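Local structure of peroxisomal fatty acid beta-oxidation multifunctional protein MFP2 (Arabidopsis thaliana, 2WTB) at residues A236-R241 / K246-C251; G14-A19 / W200-V205; M510-C515 / I628-F633. The protein carries out the hydration of long-chain enoyl-CoA and the dehydrogenation of 3-hydroxyacyl-CoA in peroxisomal fatty acid beta-oxidation during seed germination. One frame throughout, in Å; residues are numbered along the deposited sequence.

Contact 1: A236-R241 / K246-C251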
loop_
_atom_site.group_PDB
_atom_site.type_symbol
_atom_site.label_atom_id
_atom_site.label_comp_id
_atom_site.label_asym_id
_atom_site.label_seq_id
_atom_site.Cartn_x
_atom_site.Cartn_y
_atom_site.Cartn_z
ATOM N N ALA A 236 17.979 -3.312 -17.327
ATOM C CA ALA A 236 18.699 -2.058 -17.142
ATOM C C ALA A 236 17.878 -1.017 -16.389
ATOM O O ALA A 236 18.353 -0.434 -15.415
ATOM C CB ALA A 236 19.153 -1.507 -18.488
ATOM N N GLN A 237 16.647 -0.785 -16.835
ATOM C CA GLN A 237 15.817 0.256 -16.239
ATOM C C GLN A 237 15.185 -0.187 -14.919
ATOM O O GLN A 237 14.669 0.637 -14.165
ATOM C CB GLN A 237 14.741 0.727 -17.217
ATOM C CG GLN A 237 13.535 -0.184 -17.312
ATOM C CD GLN A 237 12.359 0.491 -17.985
ATOM O OE1 GLN A 237 12.485 1.595 -18.517
ATOM N NE2 GLN A 237 11.204 -0.166 -17.964
ATOM N N THR A 238 15.228 -1.486 -14.644
ATOM C CA THR A 238 14.743 -2.007 -13.370
ATOM C C THR A 238 15.804 -1.800 -12.293
ATOM O O THR A 238 15.495 -1.738 -11.102
ATOM C CB THR A 238 14.357 -3.499 -13.469
ATOM O OG1 THR A 238 13.218 -3.641 -14.326
ATOM C CG2 THR A 238 14.011 -4.061 -12.099
ATOM N N LEU A 239 17.056 -1.683 -12.724
ATOM C CA LEU A 239 18.161 -1.387 -11.818
ATOM C C LEU A 239 18.322 0.116 -11.615
ATOM O O LEU A 239 19.026 0.559 -10.708
ATOM C CB LEU A 239 19.469 -1.985 -12.343
ATOM C CG LEU A 239 19.735 -3.446 -11.982
ATOM C CD1 LEU A 239 20.914 -3.995 -12.769
ATOM C CD2 LEU A 239 19.974 -3.580 -10.488
ATOM N N LYS A 240 17.665 0.894 -12.469
ATOM C CA LYS A 240 17.717 2.347 -12.372
ATOM C C LYS A 240 16.656 2.865 -11.407
ATOM O O LYS A 240 16.895 3.811 -10.657
ATOM N N ARG A 241 15.485 2.235 -11.428
ATOM C CA ARG A 241 14.374 2.657 -10.581
ATOM C C ARG A 241 14.399 1.954 -9.227
ATOM O O ARG A 241 14.301 2.598 -8.180
ATOM C CB ARG A 241 13.039 2.396 -11.282
ATOM C CG ARG A 241 12.942 3.007 -12.670
ATOM C CD ARG A 241 13.284 4.488 -12.642
ATOM N NE ARG A 241 13.343 5.064 -13.982
ATOM C CZ ARG A 241 13.705 6.315 -14.242
ATOM N NH1 ARG A 241 14.043 7.130 -13.252
ATOM N NH2 ARG A 241 13.732 6.755 -15.494
ATOM N N LYS A 246 15.996 -7.257 -5.758
ATOM C CA LYS A 246 16.615 -8.151 -6.730
ATOM C C LYS A 246 15.607 -9.037 -7.457
ATOM O O LYS A 246 15.825 -9.420 -8.608
ATOM C CB LYS A 246 17.666 -9.027 -6.047
ATOM C CG LYS A 246 18.871 -8.261 -5.524
ATOM C CD LYS A 246 19.866 -9.194 -4.851
ATOM C CE LYS A 246 21.011 -8.417 -4.218
ATOM N NZ LYS A 246 21.969 -9.315 -3.514
ATOM N N HIS A 247 14.505 -9.357 -6.786
ATOM C CA HIS A 247 13.536 -10.308 -7.329
ATOM C C HIS A 247 13.063 -10.012 -8.760
ATOM O O HIS A 247 12.864 -10.940 -9.539
ATOM C CB HIS A 247 12.349 -10.509 -6.374
ATOM C CG HIS A 247 11.674 -9.238 -5.961
ATOM N ND1 HIS A 247 10.469 -8.832 -6.489
ATOM C CD2 HIS A 247 12.036 -8.287 -5.068
ATOM C CE1 HIS A 247 10.117 -7.681 -5.941
ATOM N NE2 HIS A 247 11.051 -7.330 -5.077
ATOM N N PRO A 248 12.879 -8.727 -9.113
ATOM C CA PRO A 248 12.477 -8.441 -10.495
ATOM C C PRO A 248 13.500 -8.949 -11.509
ATOM O O PRO A 248 13.125 -9.577 -12.500
ATOM C CB PRO A 248 12.408 -6.912 -10.531
ATOM C CG PRO A 248 12.152 -6.517 -9.120
ATOM C CD PRO A 248 12.907 -7.507 -8.287
ATOM N N LEU A 249 14.777 -8.681 -11.261
ATOM C CA LEU A 249 15.833 -9.144 -12.151
ATOM C C LEU A 249 15.894 -10.665 -12.153
ATOM O O LEU A 249 16.133 -11.285 -13.189
ATOM C CB LEU A 249 17.184 -8.569 -11.727
ATOM C CG LEU A 249 17.231 -7.054 -11.539
ATOM C CD1 LEU A 249 18.567 -6.638 -10.949
ATOM C CD2 LEU A 249 16.964 -6.337 -12.856
ATOM N N MET A 250 15.679 -11.260 -10.984
ATOM C CA MET A 250 15.657 -12.710 -10.859
ATOM C C MET A 250 14.500 -13.295 -11.658
ATOM O O MET A 250 14.576 -14.421 -12.151
ATOM C CB MET A 250 15.538 -13.122 -9.392
ATOM C CG MET A 250 16.700 -12.676 -8.519
ATOM S SD MET A 250 16.484 -13.141 -6.788
ATOM C CE MET A 250 18.037 -12.582 -6.090
ATOM N N CYS A 251 13.429 -12.518 -11.785
ATOM C CA CYS A 251 12.259 -12.943 -12.543
ATOM C C CYS A 251 12.517 -12.806 -14.038
ATOM O O CYS A 251 12.051 -13.620 -14.836
ATOM C CB CYS A 251 11.030 -12.123 -12.144
ATOM S SG CYS A 251 9.549 -12.477 -13.121
#
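Leu249 reaches across from the first turn of helix 247-260 and divides its two methyl groups between Leu239 and Thr238, near the C-terminal end of helix 224-241. CD1 of Leu249 goes to Leu239, with 3.4 Å to CD2 and 3.6 Å to CG of that residue, and the two leucine side chains cross at about a right angle. The other branch, CD2 of Leu249, lies 3.8 Å from CG2 of Thr238; here the side chains run past one another in opposite senses. The CB of Thr238 points at helix 247-260. With CG2 anti to the backbone N and the hydroxyl anti to the carbonyl carbon (chi1 -67°), the threonine presents its methyl group to Leu249 and also to Pro248, whose CB is 3.6 Å from that CG2. OG1 is bonded instead to Ala234 O, one turn back in its own helix. The two helical segments are almost antiparallel, at 173°, with axes 10.0 Å apart, and a five-residue link joins the helices: a helical hairpin. Thr238 also touches Leu168 of helix 160-169, in the enoyl-CoA hydratase/isomerase part of the chain, and the Pro248 side chain lies about 10 Å from that of Glu139, the predicted proton acceptor. No hydrogen bond joins the two segments. Their cohesion here comes from methyl and methylene contacts alone, the threonine contributing its methyl group while its hydroxyl is satisfied within its own helix.

Contact 2: G14-A19 / W200-V205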
loop_
_atom_site.group_PDB
_atom_site.type_symbol
_atom_site.label_atom_id
_atom_site.label_comp_id
_atom_site.label_asym_id
_atom_site.label_seq_id
_atom_site.Cartn_x
_atom_site.Cartn_y
_atom_site.Cartn_z
ATOM N N GLY A 14 -20.788 -34.147 -17.195
ATOM C CA GLY A 14 -22.048 -33.944 -17.884
ATOM C C GLY A 14 -22.388 -35.103 -18.797
ATOM O O GLY A 14 -21.607 -36.046 -18.935
ATOM N N GLY A 15 -23.560 -35.034 -19.421
ATOM C CA GLY A 15 -24.002 -36.062 -20.344
ATOM C C GLY A 15 -23.326 -35.943 -21.696
ATOM O O GLY A 15 -23.487 -36.803 -22.560
ATOM N N ASP A 16 -22.569 -34.867 -21.880
ATOM C CA ASP A 16 -21.809 -34.672 -23.108
ATOM C C ASP A 16 -20.386 -35.187 -22.935
ATOM O O ASP A 16 -19.581 -35.146 -23.864
ATOM C CB ASP A 16 -21.800 -33.198 -23.518
ATOM C CG ASP A 16 -21.274 -32.289 -22.424
ATOM O OD1 ASP A 16 -20.818 -32.806 -21.381
ATOM O OD2 ASP A 16 -21.319 -31.055 -22.609
ATOM N N GLY A 17 -20.082 -35.666 -21.733
ATOM C CA GLY A 17 -18.788 -36.257 -21.455
ATOM C C GLY A 17 -17.766 -35.265 -20.942
ATOM O O GLY A 17 -16.626 -35.632 -20.656
ATOM N N VAL A 18 -18.169 -34.003 -20.825
ATOM C CA VAL A 18 -17.271 -32.967 -20.327
ATOM C C VAL A 18 -17.244 -32.937 -18.801
ATOM O O VAL A 18 -18.287 -32.883 -18.148
ATOM C CB VAL A 18 -17.658 -31.569 -20.848
ATOM C CG1 VAL A 18 -16.612 -30.551 -20.432
ATOM C CG2 VAL A 18 -17.812 -31.588 -22.358
ATOM N N ALA A 19 -16.040 -32.973 -18.238
ATOM C CA ALA A 19 -15.871 -32.901 -16.794
ATOM C C ALA A 19 -15.636 -31.459 -16.349
ATOM O O ALA A 19 -14.659 -30.827 -16.750
ATOM C CB ALA A 19 -14.719 -33.796 -16.348
ATOM N N TRP A 200 -16.773 -25.210 -26.257
ATOM C CA TRP A 200 -15.444 -24.964 -26.798
ATOM C C TRP A 200 -14.585 -26.220 -26.666
ATOM O O TRP A 200 -13.869 -26.595 -27.595
ATOM C CB TRP A 200 -14.785 -23.789 -26.069
ATOM C CG TRP A 200 -13.625 -23.185 -26.803
ATOM C CD1 TRP A 200 -12.368 -23.706 -26.921
ATOM C CD2 TRP A 200 -13.608 -21.938 -27.511
ATOM N NE1 TRP A 200 -11.575 -22.866 -27.664
ATOM C CE2 TRP A 200 -12.312 -21.773 -28.038
ATOM C CE3 TRP A 200 -14.567 -20.949 -27.755
ATOM C CZ2 TRP A 200 -11.949 -20.659 -28.793
ATOM C CZ3 TRP A 200 -14.203 -19.842 -28.506
ATOM C CH2 TRP A 200 -12.906 -19.706 -29.015
ATOM N N ALA A 201 -14.676 -26.872 -25.510
ATOM C CA ALA A 201 -13.887 -28.067 -25.230
ATOM C C ALA A 201 -14.161 -29.199 -26.219
ATOM O O ALA A 201 -13.237 -29.880 -26.662
ATOM C CB ALA A 201 -14.125 -28.535 -23.807
ATOM N N LEU A 202 -15.429 -29.401 -26.561
ATOM C CA LEU A 202 -15.793 -30.451 -27.509
ATOM C C LEU A 202 -15.500 -30.032 -28.946
ATOM O O LEU A 202 -15.376 -30.876 -29.831
ATOM C CB LEU A 202 -17.260 -30.864 -27.352
ATOM C CG LEU A 202 -17.604 -31.659 -26.090
ATOM C CD1 LEU A 202 -18.938 -32.368 -26.251
ATOM C CD2 LEU A 202 -16.510 -32.664 -25.781
ATOM N N ASP A 203 -15.394 -28.727 -29.173
ATOM C CA ASP A 203 -14.956 -28.217 -30.466
ATOM C C ASP A 203 -13.522 -28.666 -30.742
ATOM O O ASP A 203 -13.191 -29.080 -31.853
ATOM C CB ASP A 203 -15.044 -26.689 -30.505
ATOM C CG ASP A 203 -16.422 -26.191 -30.900
ATOM O OD1 ASP A 203 -17.194 -26.975 -31.493
ATOM O OD2 ASP A 203 -16.730 -25.009 -30.629
ATOM N N ILE A 204 -12.678 -28.582 -29.719
ATOM C CA ILE A 204 -11.285 -28.991 -29.836
ATOM C C ILE A 204 -11.181 -30.493 -30.078
ATOM O O ILE A 204 -10.431 -30.940 -30.943
ATOM C CB ILE A 204 -10.483 -28.618 -28.578
ATOM C CG1 ILE A 204 -10.451 -27.099 -28.394
ATOM C CG2 ILE A 204 -9.075 -29.183 -28.654
ATOM C CD1 ILE A 204 -9.786 -26.655 -27.103
ATOM N N VAL A 205 -11.939 -31.266 -29.308
ATOM C CA VAL A 205 -11.979 -32.712 -29.477
ATOM C C VAL A 205 -12.417 -33.085 -30.892
ATOM O O VAL A 205 -11.972 -34.092 -31.444
ATOM C CB VAL A 205 -12.937 -33.368 -28.464
ATOM C CG1 VAL A 205 -13.281 -34.783 -28.895
ATOM C CG2 VAL A 205 -12.329 -33.358 -27.072
#
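A tight turn between the first two strands of the crotonase-type domain meets helix 193-205 through Asp16, Val18 and Leu202. Leu202 extends from the helix and divides its branches between the turn and the residue after it. Its CD1 sits 3.7 Å from the carbonyl O of Asp16 and 4.0 Å from CB of the same residue, while CG and CD2 rest on Val18, where CG2 comes within 3.7 Å of Leu202 CG. The valine and leucine side chains are inclined to each other, and CG2 is the valine branch that lies beside its own backbone N. The turn is a beta-hairpin connection: a type I turn runs from Gly14 to Gly17, Gly14 N bonds to Val18 O, and strands 8-13 and 18-24 pair antiparallel at one margin of the six-stranded sheet. Overlapping its end, an Asx turn forms at Asp16, whose OD1 accepts from Val18 N at 3.0 Å with an N-H...O angle of 164°; the donor stands above the carboxylate plane, 49° out of it. CG of Asp16 lies between the backbone N and the carbonyl carbon (chi1 56°), which brings OD1 over to the N-H of Val18. OD2 forms a salt bridge with Arg198, a second tie to helix 193-205. Were Leu202 an alanine, the branches reaching Val18 CG2 and Asp16 CB would be gone, and a gap is likely to open between turn and helix. Val18 also touches Val56 of strand 54-59, and Ala201 packs on Ala54 and on Val106 of strand 105-109.

Contact 3: M510-C515 / I628-F633; sequences MFLVEC and IEMTFF
This is a buried, apolar helix-to-helix contact in the all-helical C-terminal part of the dehydrogenase region, between the end of helix 498-514 and the first half of helix 624-644. It turns on one side chain, Leu512, whose two methyl groups fork over successive residues of the other helix. CD2 goes to Met630, standing 4.0 Å from its CE; SD of Met630 is equally near that methyl group. CD1 goes to Thr631, whose OG1 is 4.0 Å away. Leu512 passes each of these side chains at a slant. The CB atoms of both Leu512 and Met630 point across the contact. Extended through chi2, the methionine then bends at chi3 (70°), which turns CE so that it, like SD, lies against Leu512 CD2. At Thr631 it is the hydroxyl that comes near the methyl, yet OG1 is hydrogen-bonded to Ile627 O one turn earlier in its helix, so this buried polar atom is satisfied and makes only a van der Waals approach to CD1. No hydrogen bond links the two segments, and the backbones stay well apart, the nearest CA atoms, those of Leu512 and Met630, being 8.7 Å from each other. The joint is thus made by the tips of side chains, with Leu512 spanning the distance. Around it, Leu512 also touches Leu619 of a loop. Helix 680-694 meets Met630 through Trp690, and helix 519-529 brings Ile526 against Thr631. Elsewhere on helix 498-514, Met510 and Val513 pack on Phe536 of helix 535-542, so the contact lies within a bundle of helices.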
loop_
_atom_site.group_PDB
_atom_site.type_symbol
_atom_site.label_atom_id
_atom_site.label_comp_id
_atom_site.label_asym_id
_atom_site.label_seq_id
_atom_site.Cartn_x
_atom_site.Cartn_y
_atom_site.Cartn_z
ATOM N N MET A 510 19.688 18.205 10.632
ATOM C CA MET A 510 20.149 19.582 10.761
ATOM C C MET A 510 21.244 19.746 11.811
ATOM O O MET A 510 22.128 20.586 11.659
ATOM C CB MET A 510 18.980 20.524 11.048
ATOM C CG MET A 510 18.058 20.719 9.858
ATOM S SD MET A 510 17.000 22.168 10.009
ATOM C CE MET A 510 16.113 22.091 8.457
ATOM N N PHE A 511 21.187 18.946 12.871
ATOM C CA PHE A 511 22.241 18.969 13.880
ATOM C C PHE A 511 23.560 18.515 13.270
ATOM O O PHE A 511 24.620 19.061 13.580
ATOM C CB PHE A 511 21.890 18.082 15.077
ATOM C CG PHE A 511 23.057 17.806 15.986
ATOM C CD1 PHE A 511 23.742 16.604 15.914
ATOM C CD2 PHE A 511 23.479 18.756 16.903
ATOM C CE1 PHE A 511 24.821 16.350 16.746
ATOM C CE2 PHE A 511 24.558 18.508 17.738
ATOM C CZ PHE A 511 25.229 17.303 17.659
ATOM N N LEU A 512 23.487 17.512 12.401
ATOM C CA LEU A 512 24.664 17.015 11.704
ATOM C C LEU A 512 25.239 18.097 10.797
ATOM O O LEU A 512 26.457 18.253 10.693
ATOM C CB LEU A 512 24.313 15.775 10.880
ATOM C CG LEU A 512 23.952 14.513 11.665
ATOM C CD1 LEU A 512 23.452 13.425 10.729
ATOM C CD2 LEU A 512 25.139 14.023 12.480
ATOM N N VAL A 513 24.354 18.843 10.145
ATOM C CA VAL A 513 24.768 19.921 9.254
ATOM C C VAL A 513 25.490 21.023 10.017
ATOM O O VAL A 513 26.554 21.481 9.600
ATOM C CB VAL A 513 23.572 20.515 8.482
ATOM C CG1 VAL A 513 23.834 21.965 8.115
ATOM C CG2 VAL A 513 23.289 19.690 7.240
ATOM N N GLU A 514 24.914 21.443 11.139
ATOM C CA GLU A 514 25.548 22.460 11.968
ATOM C C GLU A 514 26.896 21.962 12.477
ATOM O O GLU A 514 27.736 22.749 12.914
ATOM C CB GLU A 514 24.644 22.857 13.138
ATOM C CG GLU A 514 23.423 23.666 12.728
ATOM C CD GLU A 514 22.895 24.536 13.852
ATOM O OE1 GLU A 514 23.660 24.806 14.805
ATOM O OE2 GLU A 514 21.722 24.957 13.781
ATOM N N CYS A 515 27.098 20.650 12.408
ATOM C CA CYS A 515 28.350 20.047 12.843
ATOM C C CYS A 515 29.338 19.884 11.690
ATOM O O CYS A 515 30.453 19.398 11.884
ATOM C CB CYS A 515 28.089 18.701 13.519
ATOM S SG CYS A 515 27.356 18.847 15.161
ATOM N N ILE A 628 22.567 7.577 7.689
ATOM C CA ILE A 628 21.307 6.878 7.870
ATOM C C ILE A 628 21.107 6.479 9.330
ATOM O O ILE A 628 20.053 6.733 9.911
ATOM C CB ILE A 628 21.232 5.627 6.973
ATOM C CG1 ILE A 628 21.167 6.037 5.500
ATOM C CG2 ILE A 628 20.028 4.780 7.334
ATOM C CD1 ILE A 628 21.336 4.885 4.536
ATOM N N GLU A 629 22.130 5.873 9.926
ATOM C CA GLU A 629 22.014 5.360 11.288
ATOM C C GLU A 629 21.780 6.450 12.332
ATOM O O GLU A 629 21.078 6.227 13.316
ATOM C CB GLU A 629 23.231 4.508 11.659
ATOM C CG GLU A 629 23.225 3.127 11.023
ATOM C CD GLU A 629 24.127 2.142 11.742
ATOM O OE1 GLU A 629 24.917 2.576 12.606
ATOM O OE2 GLU A 629 24.041 0.931 11.442
ATOM N N MET A 630 22.366 7.623 12.117
ATOM C CA MET A 630 22.213 8.730 13.056
ATOM C C MET A 630 20.919 9.503 12.809
ATOM O O MET A 630 20.485 10.296 13.647
ATOM C CB MET A 630 23.413 9.680 12.984
ATOM C CG MET A 630 24.739 9.042 13.366
ATOM S SD MET A 630 26.053 10.253 13.629
ATOM C CE MET A 630 25.502 11.019 15.150
ATOM N N THR A 631 20.303 9.265 11.659
ATOM C CA THR A 631 19.091 9.977 11.286
ATOM C C THR A 631 17.842 9.137 11.544
ATOM O O THR A 631 16.751 9.674 11.732
ATOM C CB THR A 631 19.137 10.406 9.802
ATOM O OG1 THR A 631 20.227 11.313 9.602
ATOM C CG2 THR A 631 17.845 11.089 9.393
ATOM N N PHE A 632 18.008 7.818 11.567
ATOM C CA PHE A 632 16.866 6.912 11.668
ATOM C C PHE A 632 16.735 6.209 13.015
ATOM O O PHE A 632 15.628 5.895 13.451
ATOM C CB PHE A 632 16.893 5.889 10.535
ATOM C CG PHE A 632 16.327 6.407 9.252
ATOM C CD1 PHE A 632 14.959 6.461 9.059
ATOM C CD2 PHE A 632 17.157 6.852 8.243
ATOM C CE1 PHE A 632 14.434 6.945 7.879
ATOM C CE2 PHE A 632 16.635 7.334 7.057
ATOM C CZ PHE A 632 15.276 7.382 6.875
ATOM N N PHE A 633 17.862 5.954 13.670
ATOM C CA PHE A 633 17.838 5.319 14.981
ATOM C C PHE A 633 17.095 6.167 16.015
ATOM O O PHE A 633 16.377 5.627 16.857
ATOM C CB PHE A 633 19.255 4.979 15.448
ATOM C CG PHE A 633 19.799 3.711 14.851
ATOM C CD1 PHE A 633 19.380 3.283 13.602
ATOM C CD2 PHE A 633 20.738 2.954 15.532
ATOM C CE1 PHE A 633 19.878 2.121 13.048
ATOM C CE2 PHE A 633 21.242 1.790 14.981
ATOM C CZ PHE A 633 20.812 1.373 13.738
#

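From the N terminus, the chain makes the turn and strand start at 14-19 and returns to them 180 residues later through helix 193-205, so contact 2 closes a long loop that takes in most of the crotonase-type sheet. Helix 224-241 is the next helix, and contact 1 closes a short hairpin there, a few residues across. After the Rossmann-type NAD-binding part, contact 3 closes a loop of 112 residues, containing helices but no strands, in the C-terminal helical region. The three loops follow in series, none nested or crossing. Contacts 2 and 3, with centres about 70 Å apart, lie on opposite sides of the chain's centre; contact 1 touches neither.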